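Cel44C (Paenibacillus polymyxa, PDB 3ZQ9) hydrolyses internal beta-1,4-glucosidic bonds of xyloglucan, and probably of cellulose, through this family 44 glycoside hydrolase part of a larger multidomain enzyme. Local coordinates at residues N365-G370 and F480-S485; T357-G362 and D375-L380; Q32-D37 and Y390-D395. The protein carries 2 engineered substitutions. All coordinates share one frame; numbering follows the deposited sequence.

Interaction 1: N365-G370 and F480-S485; sequences NDISGG and FDKNSS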
loop_
_atom_site.group_PDB
_atom_site.type_symbol
_atom_site.label_atom_id
_atom_site.label_comp_id
_atom_site.label_asym_id
_atom_site.label_seq_id
_atom_site.Cartn_x
_atom_site.Cartn_y
_atom_site.Cartn_z
ATOM N N ASN A 365 -16.821 -5.922 -4.511
ATOM C CA ASN A 365 -18.207 -5.525 -4.503
ATOM C C ASN A 365 -19.044 -6.452 -3.630
ATOM O O ASN A 365 -20.258 -6.647 -3.868
ATOM C CB ASN A 365 -18.719 -5.459 -5.954
ATOM C CG ASN A 365 -18.089 -4.306 -6.706
ATOM O OD1 ASN A 365 -17.311 -4.514 -7.679
ATOM N ND2 ASN A 365 -18.316 -3.116 -6.226
ATOM N N ASP A 366 -18.425 -7.002 -2.588
ATOM C CA ASP A 366 -19.150 -7.850 -1.630
ATOM C C ASP A 366 -18.930 -7.374 -0.202
ATOM O O ASP A 366 -17.866 -6.862 0.131
ATOM C CB ASP A 366 -18.629 -9.287 -1.736
ATOM C CG ASP A 366 -19.475 -10.275 -0.927
ATOM O OD1 ASP A 366 -20.623 -10.527 -1.386
ATOM O OD2 ASP A 366 -18.997 -10.788 0.132
ATOM N N ILE A 367 -19.944 -7.537 0.653
ATOM C CA ILE A 367 -19.794 -7.134 2.031
ATOM C C ILE A 367 -18.553 -7.760 2.685
ATOM O O ILE A 367 -17.878 -7.098 3.476
ATOM C CB ILE A 367 -21.101 -7.457 2.845
ATOM C CG1 ILE A 367 -20.968 -6.986 4.307
ATOM C CG2 ILE A 367 -21.417 -8.994 2.804
ATOM C CD1 ILE A 367 -20.696 -5.482 4.458
ATOM N N SER A 368 -18.196 -8.992 2.311
ATOM C CA SER A 368 -17.003 -9.613 2.893
ATOM C C SER A 368 -15.724 -8.828 2.612
ATOM O O SER A 368 -14.817 -8.804 3.460
ATOM C CB SER A 368 -16.831 -11.074 2.415
ATOM O OG SER A 368 -16.604 -11.221 0.990
ATOM N N GLY A 369 -15.639 -8.233 1.418
ATOM C CA GLY A 369 -14.438 -7.423 1.025
ATOM C C GLY A 369 -14.444 -6.121 1.836
ATOM O O GLY A 369 -13.385 -5.598 2.224
ATOM N N GLY A 370 -15.628 -5.566 2.074
ATOM C CA GLY A 370 -15.753 -4.328 2.888
ATOM C C GLY A 370 -15.317 -4.567 4.343
ATOM O O GLY A 370 -14.534 -3.799 4.928
ATOM N N PHE A 480 -22.053 0.596 7.403
ATOM C CA PHE A 480 -22.494 -0.038 6.153
ATOM C C PHE A 480 -22.671 -1.510 6.433
ATOM O O PHE A 480 -22.203 -2.024 7.476
ATOM C CB PHE A 480 -21.497 0.205 4.998
ATOM C CG PHE A 480 -20.138 -0.459 5.174
ATOM C CD1 PHE A 480 -19.965 -1.811 4.855
ATOM C CD2 PHE A 480 -19.039 0.279 5.627
ATOM C CE1 PHE A 480 -18.686 -2.445 4.982
ATOM C CE2 PHE A 480 -17.766 -0.316 5.772
ATOM C CZ PHE A 480 -17.582 -1.671 5.434
ATOM N N ASP A 481 -23.408 -2.173 5.550
ATOM C CA ASP A 481 -23.761 -3.561 5.745
ATOM C C ASP A 481 -24.037 -4.201 4.370
ATOM O O ASP A 481 -23.739 -3.575 3.338
ATOM C CB ASP A 481 -24.909 -3.697 6.768
ATOM C CG ASP A 481 -26.273 -3.209 6.227
ATOM O OD1 ASP A 481 -26.367 -2.793 5.072
ATOM O OD2 ASP A 481 -27.259 -3.266 7.018
ATOM N N LYS A 482 -24.597 -5.411 4.352
ATOM C CA LYS A 482 -24.863 -6.168 3.127
ATOM C C LYS A 482 -25.941 -5.480 2.272
ATOM O O LYS A 482 -26.071 -5.748 1.076
ATOM C CB LYS A 482 -25.271 -7.614 3.513
ATOM C CG LYS A 482 -25.273 -8.674 2.406
ATOM C CD LYS A 482 -25.846 -10.022 2.919
ATOM C CE LYS A 482 -25.774 -11.081 1.793
ATOM N NZ LYS A 482 -26.762 -12.200 1.922
ATOM N N ASN A 483 -26.710 -4.587 2.879
ATOM C CA ASN A 483 -27.848 -3.969 2.197
ATOM C C ASN A 483 -27.480 -2.682 1.474
ATOM O O ASN A 483 -28.113 -2.351 0.478
ATOM C CB ASN A 483 -28.970 -3.670 3.200
ATOM C CG ASN A 483 -29.485 -4.924 3.865
ATOM O OD1 ASN A 483 -29.834 -5.881 3.188
ATOM N ND2 ASN A 483 -29.521 -4.928 5.196
ATOM N N SER A 484 -26.464 -1.975 1.990
ATOM C CA SER A 484 -26.036 -0.680 1.439
ATOM C C SER A 484 -24.579 -0.468 1.722
ATOM O O SER A 484 -24.137 -0.546 2.874
ATOM C CB SER A 484 -26.868 0.519 1.970
ATOM O OG SER A 484 -26.572 1.740 1.261
ATOM N N SER A 485 -23.844 -0.235 0.643
ATOM C CA SER A 485 -22.427 0.098 0.733
ATOM C C SER A 485 -22.232 1.591 1.049
ATOM O O SER A 485 -21.161 1.966 1.524
ATOM C CB SER A 485 -21.723 -0.266 -0.585
ATOM O OG SER A 485 -22.380 0.335 -1.685
#

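Interaction 2: T357-G362 and D375-L380; sequences TEYSYG and DVLGIL. With NOY ((2R,3S,4R,5R)-5-(hydroxymethyl)piperidine-2,3,4-triol), chain B.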
loop_
_atom_site.group_PDB
_atom_site.type_symbol
_atom_site.label_atom_id
_atom_site.label_comp_id
_atom_site.label_asym_id
_atom_site.label_seq_id
_atom_site.Cartn_x
_atom_site.Cartn_y
_atom_site.Cartn_z
ATOM N N THR A 357 2.738 -1.395 -0.524
ATOM C CA THR A 357 2.373 -0.432 -1.592
ATOM C C THR A 357 1.399 -1.005 -2.614
ATOM O O THR A 357 0.977 -0.287 -3.497
ATOM C CB THR A 357 3.604 0.133 -2.327
ATOM O OG1 THR A 357 4.402 -0.946 -2.792
ATOM C CG2 THR A 357 4.464 0.978 -1.346
ATOM N N GLU A 358 1.066 -2.298 -2.488
ATOM C CA GLU A 358 -0.089 -2.908 -3.153
ATOM C C GLU A 358 -0.619 -3.995 -2.237
ATOM O O GLU A 358 0.184 -4.731 -1.655
ATOM C CB GLU A 358 0.297 -3.582 -4.477
ATOM C CG GLU A 358 0.689 -2.601 -5.637
ATOM C CD GLU A 358 1.035 -3.362 -6.919
ATOM O OE1 GLU A 358 0.520 -4.515 -7.094
ATOM O OE2 GLU A 358 1.822 -2.827 -7.753
ATOM N N TYR A 359 -1.944 -4.121 -2.163
ATOM C CA TYR A 359 -2.618 -5.247 -1.491
ATOM C C TYR A 359 -4.083 -5.189 -1.860
ATOM O O TYR A 359 -4.583 -4.145 -2.288
ATOM C CB TYR A 359 -2.457 -5.169 0.046
ATOM C CG TYR A 359 -3.207 -4.044 0.724
ATOM C CD1 TYR A 359 -2.680 -2.716 0.767
ATOM C CD2 TYR A 359 -4.398 -4.305 1.382
ATOM C CE1 TYR A 359 -3.377 -1.698 1.443
ATOM C CE2 TYR A 359 -5.117 -3.305 2.053
ATOM C CZ TYR A 359 -4.590 -2.009 2.093
ATOM O OH TYR A 359 -5.299 -1.048 2.780
ATOM N N SER A 360 -4.766 -6.311 -1.682
ATOM C CA SER A 360 -6.208 -6.394 -1.863
ATOM C C SER A 360 -6.624 -7.671 -1.229
ATOM O O SER A 360 -5.870 -8.673 -1.268
ATOM C CB SER A 360 -6.564 -6.481 -3.347
ATOM O OG SER A 360 -7.958 -6.806 -3.464
ATOM N N TYR A 361 -7.816 -7.653 -0.641
ATOM C CA TYR A 361 -8.382 -8.853 -0.020
ATOM C C TYR A 361 -9.518 -9.371 -0.905
ATOM O O TYR A 361 -10.223 -10.310 -0.517
ATOM C CB TYR A 361 -8.888 -8.537 1.415
ATOM C CG TYR A 361 -7.687 -8.567 2.339
ATOM C CD1 TYR A 361 -6.710 -7.549 2.255
ATOM C CD2 TYR A 361 -7.482 -9.645 3.222
ATOM C CE1 TYR A 361 -5.547 -7.608 3.040
ATOM C CE2 TYR A 361 -6.303 -9.725 4.019
ATOM C CZ TYR A 361 -5.343 -8.711 3.908
ATOM O OH TYR A 361 -4.165 -8.777 4.639
ATOM N N GLY A 362 -9.681 -8.790 -2.093
ATOM C CA GLY A 362 -10.733 -9.287 -3.032
ATOM C C GLY A 362 -12.154 -8.971 -2.533
ATOM O O GLY A 362 -12.341 -8.160 -1.612
ATOM N N ASP A 375 -11.253 -4.103 8.736
ATOM C CA ASP A 375 -10.332 -4.636 9.732
ATOM C C ASP A 375 -8.886 -4.245 9.344
ATOM O O ASP A 375 -8.122 -3.785 10.191
ATOM C CB ASP A 375 -10.480 -6.147 9.868
ATOM C CG ASP A 375 -9.914 -6.681 11.179
ATOM O OD1 ASP A 375 -9.535 -5.898 12.058
ATOM O OD2 ASP A 375 -9.864 -7.926 11.313
ATOM N N VAL A 376 -8.517 -4.449 8.082
ATOM C CA VAL A 376 -7.133 -4.211 7.648
ATOM C C VAL A 376 -6.723 -2.769 7.914
ATOM O O VAL A 376 -5.616 -2.501 8.392
ATOM C CB VAL A 376 -6.964 -4.551 6.125
ATOM C CG1 VAL A 376 -5.596 -4.068 5.596
ATOM C CG2 VAL A 376 -7.127 -6.086 5.913
ATOM N N LEU A 377 -7.594 -1.808 7.616
ATOM C CA LEU A 377 -7.175 -0.408 7.856
ATOM C C LEU A 377 -6.862 -0.151 9.341
ATOM O O LEU A 377 -5.876 0.520 9.648
ATOM C CB LEU A 377 -8.223 0.602 7.329
ATOM C CG LEU A 377 -8.355 0.595 5.788
ATOM C CD1 LEU A 377 -9.559 1.545 5.394
ATOM C CD2 LEU A 377 -7.021 1.081 5.113
ATOM N N GLY A 378 -7.646 -0.722 10.252
ATOM C CA GLY A 378 -7.347 -0.567 11.701
ATOM C C GLY A 378 -6.060 -1.279 12.066
ATOM O O GLY A 378 -5.241 -0.757 12.837
ATOM N N ILE A 379 -5.894 -2.482 11.537
ATOM C CA ILE A 379 -4.677 -3.258 11.790
ATOM C C ILE A 379 -3.410 -2.531 11.317
ATOM O O ILE A 379 -2.437 -2.417 12.056
ATOM C CB ILE A 379 -4.764 -4.627 11.096
ATOM C CG1 ILE A 379 -5.904 -5.467 11.757
ATOM C CG2 ILE A 379 -3.419 -5.378 11.203
ATOM C CD1 ILE A 379 -6.297 -6.681 10.927
ATOM N N LEU A 380 -3.426 -2.044 10.073
ATOM C CA LEU A 380 -2.237 -1.357 9.530
ATOM C C LEU A 380 -1.905 -0.157 10.374
ATOM O O LEU A 380 -0.739 0.070 10.714
ATOM C CB LEU A 380 -2.448 -0.904 8.066
ATOM C CG LEU A 380 -2.650 -2.031 7.049
ATOM C CD1 LEU A 380 -3.133 -1.385 5.736
ATOM C CD2 LEU A 380 -1.345 -2.855 6.828
HETATM O O4 NOY B . -1.668 -5.201 -11.895
HETATM C C4 NOY B . -0.509 -5.764 -11.250
HETATM C C3 NOY B . 0.477 -4.652 -10.833
HETATM O O3 NOY B . 0.939 -3.909 -11.961
HETATM C C2 NOY B . 1.695 -5.298 -10.134
HETATM N N NOY B . 1.298 -6.108 -8.965
HETATM C C7 NOY B . 0.249 -7.116 -9.251
HETATM C C5 NOY B . -0.944 -6.439 -9.938
HETATM C C6 NOY B . -2.111 -7.409 -10.149
HETATM O O2 NOY B . 2.646 -4.309 -9.741
HETATM O O6 NOY B . -1.681 -8.561 -10.888
#

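Interaction 3: Q32-D37 and Y390-D395; sequences QDLAGD and YWKLKD. With NOY ((2R,3S,4R,5R)-5-(hydroxymethyl)piperidine-2,3,4-triol), chain B; BGC (beta-D-glucopyranose), chain C.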
loop_
_atom_site.group_PDB
_atom_site.type_symbol
_atom_site.label_atom_id
_atom_site.label_comp_id
_atom_site.label_asym_id
_atom_site.label_seq_id
_atom_site.Cartn_x
_atom_site.Cartn_y
_atom_site.Cartn_z
ATOM N N GLN A 32 -4.756 3.042 -7.904
ATOM C CA GLN A 32 -5.853 3.668 -8.693
ATOM C C GLN A 32 -6.763 4.467 -7.803
ATOM O O GLN A 32 -7.197 3.977 -6.756
ATOM C CB GLN A 32 -6.703 2.595 -9.402
ATOM C CG GLN A 32 -5.890 1.650 -10.305
ATOM C CD GLN A 32 -5.456 0.371 -9.569
ATOM O OE1 GLN A 32 -5.375 0.357 -8.357
ATOM N NE2 GLN A 32 -5.285 -0.737 -10.312
ATOM N N ASP A 33 -7.111 5.696 -8.212
ATOM C CA ASP A 33 -8.109 6.464 -7.462
ATOM C C ASP A 33 -9.451 5.716 -7.532
ATOM O O ASP A 33 -9.742 5.084 -8.554
ATOM C CB ASP A 33 -8.286 7.843 -8.101
ATOM C CG ASP A 33 -7.030 8.700 -7.943
ATOM O OD1 ASP A 33 -6.461 8.713 -6.829
ATOM O OD2 ASP A 33 -6.602 9.336 -8.916
ATOM N N LEU A 34 -10.204 5.721 -6.435
ATOM C CA LEU A 34 -11.488 5.009 -6.384
ATOM C C LEU A 34 -12.619 6.001 -6.698
ATOM O O LEU A 34 -12.568 6.639 -7.752
ATOM C CB LEU A 34 -11.631 4.273 -5.033
ATOM C CG LEU A 34 -10.497 3.282 -4.706
ATOM C CD1 LEU A 34 -10.633 2.657 -3.280
ATOM C CD2 LEU A 34 -10.428 2.158 -5.751
ATOM N N ALA A 35 -13.626 6.153 -5.839
ATOM C CA ALA A 35 -14.780 7.000 -6.161
ATOM C C ALA A 35 -14.438 8.485 -6.069
ATOM O O ALA A 35 -15.081 9.310 -6.722
ATOM C CB ALA A 35 -15.946 6.684 -5.235
ATOM N N GLY A 36 -13.422 8.814 -5.282
ATOM C CA GLY A 36 -12.948 10.182 -5.168
ATOM C C GLY A 36 -13.374 10.853 -3.891
ATOM O O GLY A 36 -12.916 11.964 -3.599
ATOM N N ASP A 37 -14.261 10.220 -3.123
ATOM C CA ASP A 37 -14.621 10.771 -1.813
ATOM C C ASP A 37 -14.156 9.948 -0.635
ATOM O O ASP A 37 -14.726 10.037 0.478
ATOM C CB ASP A 37 -16.132 11.111 -1.722
ATOM C CG ASP A 37 -17.050 9.913 -1.991
ATOM O OD1 ASP A 37 -16.619 8.810 -2.370
ATOM O OD2 ASP A 37 -18.280 10.100 -1.801
ATOM N N TYR A 390 -3.979 0.386 -1.549
ATOM C CA TYR A 390 -4.830 -0.629 -2.165
ATOM C C TYR A 390 -4.548 -0.683 -3.680
ATOM O O TYR A 390 -4.218 0.346 -4.302
ATOM C CB TYR A 390 -6.258 -0.201 -1.926
ATOM C CG TYR A 390 -7.275 -1.015 -2.655
ATOM C CD1 TYR A 390 -7.535 -2.320 -2.275
ATOM C CD2 TYR A 390 -8.000 -0.465 -3.703
ATOM C CE1 TYR A 390 -8.516 -3.085 -2.975
ATOM C CE2 TYR A 390 -8.994 -1.218 -4.383
ATOM C CZ TYR A 390 -9.208 -2.526 -3.989
ATOM O OH TYR A 390 -10.122 -3.353 -4.616
ATOM N N TRP A 391 -4.655 -1.881 -4.251
ATOM C CA TRP A 391 -4.558 -2.050 -5.728
ATOM C C TRP A 391 -5.867 -2.717 -6.224
ATOM O O TRP A 391 -6.251 -3.739 -5.702
ATOM C CB TRP A 391 -3.346 -2.936 -6.106
ATOM C CG TRP A 391 -3.230 -3.039 -7.594
ATOM C CD1 TRP A 391 -3.919 -3.923 -8.401
ATOM C CD2 TRP A 391 -2.413 -2.255 -8.456
ATOM N NE1 TRP A 391 -3.606 -3.694 -9.724
ATOM C CE2 TRP A 391 -2.691 -2.670 -9.789
ATOM C CE3 TRP A 391 -1.487 -1.222 -8.247
ATOM C CZ2 TRP A 391 -2.053 -2.093 -10.916
ATOM C CZ3 TRP A 391 -0.847 -0.640 -9.380
ATOM C CH2 TRP A 391 -1.160 -1.055 -10.690
ATOM N N LYS A 392 -6.540 -2.111 -7.202
ATOM C CA LYS A 392 -7.778 -2.653 -7.750
ATOM C C LYS A 392 -7.504 -3.906 -8.600
ATOM O O LYS A 392 -7.005 -3.775 -9.721
ATOM C CB LYS A 392 -8.429 -1.605 -8.676
ATOM C CG LYS A 392 -8.877 -0.324 -7.985
ATOM C CD LYS A 392 -9.518 0.617 -9.036
ATOM C CE LYS A 392 -10.888 0.125 -9.452
ATOM N NZ LYS A 392 -11.392 1.051 -10.590
ATOM N N LEU A 393 -7.894 -5.091 -8.105
ATOM C CA LEU A 393 -7.746 -6.300 -8.894
ATOM C C LEU A 393 -8.949 -6.466 -9.824
ATOM O O LEU A 393 -8.914 -7.273 -10.746
ATOM C CB LEU A 393 -7.665 -7.537 -8.003
ATOM C CG LEU A 393 -6.392 -7.610 -7.159
ATOM C CD1 LEU A 393 -6.508 -8.804 -6.244
ATOM C CD2 LEU A 393 -5.129 -7.687 -8.059
ATOM N N LYS A 394 -10.013 -5.733 -9.563
ATOM C CA LYS A 394 -11.211 -5.779 -10.406
ATOM C C LYS A 394 -11.404 -4.369 -10.957
ATOM O O LYS A 394 -11.409 -3.401 -10.193
ATOM C CB LYS A 394 -12.379 -6.180 -9.506
ATOM C CG LYS A 394 -13.741 -6.069 -10.107
ATOM C CD LYS A 394 -14.611 -7.115 -9.444
ATOM C CE LYS A 394 -16.036 -7.075 -9.860
ATOM N NZ LYS A 394 -16.777 -7.327 -8.577
ATOM N N ASP A 395 -11.563 -4.247 -12.282
ATOM C CA ASP A 395 -11.753 -2.937 -12.928
ATOM C C ASP A 395 -13.163 -2.429 -12.662
ATOM O O ASP A 395 -14.027 -3.214 -12.249
ATOM C CB ASP A 395 -11.522 -3.032 -14.452
ATOM C CG ASP A 395 -10.061 -3.428 -14.804
ATOM O OD1 ASP A 395 -9.132 -2.941 -14.150
ATOM O OD2 ASP A 395 -9.852 -4.184 -15.781
HETATM O O4 NOY B . -1.668 -5.201 -11.895
HETATM C C4 NOY B . -0.509 -5.764 -11.250
HETATM C C3 NOY B . 0.477 -4.652 -10.833
HETATM O O3 NOY B . 0.939 -3.909 -11.961
HETATM C C2 NOY B . 1.695 -5.298 -10.134
HETATM N N NOY B . 1.298 -6.108 -8.965
HETATM C C7 NOY B . 0.249 -7.116 -9.251
HETATM C C5 NOY B . -0.944 -6.439 -9.938
HETATM C C6 NOY B . -2.111 -7.409 -10.149
HETATM O O2 NOY B . 2.646 -4.309 -9.741
HETATM O O6 NOY B . -1.681 -8.561 -10.888
HETATM C C2 BGC C . -3.010 -5.333 -13.883
HETATM C C3 BGC C . -3.028 -4.920 -15.349
HETATM C C4 BGC C . -2.599 -3.448 -15.430
HETATM C C5 BGC C . -1.189 -3.227 -14.859
HETATM C C6 BGC C . -0.834 -1.739 -14.870
HETATM C C1 BGC C . -1.628 -5.020 -13.302
HETATM O O2 BGC C . -3.147 -6.729 -13.728
HETATM O O3 BGC C . -4.384 -5.045 -15.847
HETATM O O4 BGC C . -2.735 -2.972 -16.762
HETATM O O5 BGC C . -1.246 -3.686 -13.505
HETATM O O6 BGC C . 0.483 -1.568 -14.347
HETATM O O HOH W 1 -11.830 3.604 -9.653
#

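Interaction 1: N365-G370 and F480-S485
Ile367, in the first turn of helix 367-382, packs against Phe480 and Lys482 where strand 474-481 runs into a turn. The contact joins the TIM barrel to the all-beta domain beside it. It is apolar, and no hydrogen bond crosses it. The tip of Ile367 reaches furthest. Its CD1 lies 3.7 Å from Phe480 CE1, at the ring edge and near the ring plane. The same Ile367 CD1 is 3.6 Å from the backbone carbon C of Asp481. With CG1 of Ile367 opposite the backbone N (chi1 -178°), this branch points at the strand, and chi2 (59°) sets where CD1 ends. The other branch, CG2, lies near Lys482 CG. That contact is less certain, because the lysine has two conformers and this is one of them. Gly370 lies at the ring edge one turn on, with its O in the ring plane and 3.8 Å from Phe480 CZ. Having no side chain, Gly370 lets the ring come this close.

Tyr400 and Leu508 also touch Ile367, and Ala403 touches Phe480. Asp366 is the N-cap of the helix. Its OD2 accepts from Ser368 N (2.9 Å), which comes from above the carboxylate plane, and from Ser368 OG (2.6 Å) on the anti side. Arg309 binds the same serine hydroxyl. On the strand side, Asp481 fixes the turn as an Asx turn. Its OD1 takes Asn483 N at 2.9 Å, from above the carboxylate plane.

Interaction 2: T357-G362 and D375-L380
Tyr359 and Val376 point at each other from opposite directions, one from segment 357-362 and the other from helix 367-382. Both belong to one beta-alpha-beta unit of the TIM barrel. Val376 CG1 is 3.7 Å from Tyr359 CE2 and approaches the ring obliquely. The Tyr359 hydroxyl end lies among leucines: OH is 3.6 Å from Leu377 CD2 and 3.7 Å from Leu380 CD1. Leu380 also comes from the opposite direction, its CD1 oblique to the ring, whereas Leu377 crosses the tyrosine at about a right angle.

The second methyl of Val376 serves the other aromatic ring. CG2 lies over one face of Tyr361 in a CH-pi contact, 3.8 Å from the ring centroid and 20° off the ring normal. It is displaced toward the rim, with Tyr361 CE1 the closest atom. Val376 holds CG1 opposite its backbone N (chi1 170°) and CG2 opposite its carbonyl carbon. This rotation turns CG1 to Tyr359 and CG2 to Tyr361. The rings also meet each other: Tyr359 CD2 lies in the plane of the Tyr361 ring, at its edge.

The backbone turns a corner at Glu358, whose side chain leaves on the side opposite to Tyr359. Its extended chain puts OE1 2.6 Å from the ring N of the bound piperidine triol, which donates a hydrogen bond to it. Tyr286 and Arg44 also hold this carboxylate. Beyond Tyr359, an ST turn follows, with Ser360 OG accepting from Gly362 N at 3.0 Å.

Around the contact, Tyr405 of helix 399-409 touches both Tyr359 and Leu377. Ala388 of strand 387-390 touches Tyr359 and Leu380. The cluster lies between the barrel strands and helices 367-382 and 399-409.

Interaction 3: Q32-D37 and Y390-D395
The sugar-binding cleft of the barrel has Trp391 as part of its wall, and Gln32 packs behind that residue. Gln32 NE2 lies over one face of the indole, 3.3 Å from Trp391 CE2, with amide and ring planes 57° apart. Over the opposite face sits C3 of the piperidine triol, and the glucose O5 is 3.1 Å from Trp391 CZ2. The glutamine is bent at chi2 (93°), which brings its amide back over the indole. Its OE1 accepts from Lys392 N at 3.0 Å in a nearly straight bond (176°), the donor standing above the carbonyl plane. This bond, with the packing on the indole, probably sets the amide's rotation. With an alanine at Trp391, the Gln32 amide and the triol would probably lose the ring that both pack on, and a gap would open between them.

The Lys392 chain runs on past Gln32, CD lying 3.5 Å from Gln32 CB. Leu34 CD2 is 3.7 Å from Lys392 CG and 3.9 Å from Tyr390 CE2, at the ring edge. A water joins Lys392 NZ to Asp33 O, and NZ also hydrogen-bonds to Gly396 O.

The two loops follow strands 29-30 and 387-390, the first and last of the barrel. Backbone bonds from Tyr390 to Gly29 and Asn31 close it, and helix 399-409 packs against Leu34 and Tyr390.

In the fold
Interaction 2 is wholly buried and sits closest to the middle of the chain. Interaction 1 is buried at the join between two domains, with its lysine at the surface. Interaction 3 is partly buried at the cleft. Helix 367-382 serves two of them: its start meets the beta domain in interaction 1, and its later turns meet the barrel strand in interaction 2. Both are apolar across the contact, while interaction 3 adds a hydrogen bond and a bridging water. Interactions 2 and 3 adjoin through Tyr359 O and Trp391 N, and both reach the triol. The centres of interactions 1 and 3 lie about 16 Å apart.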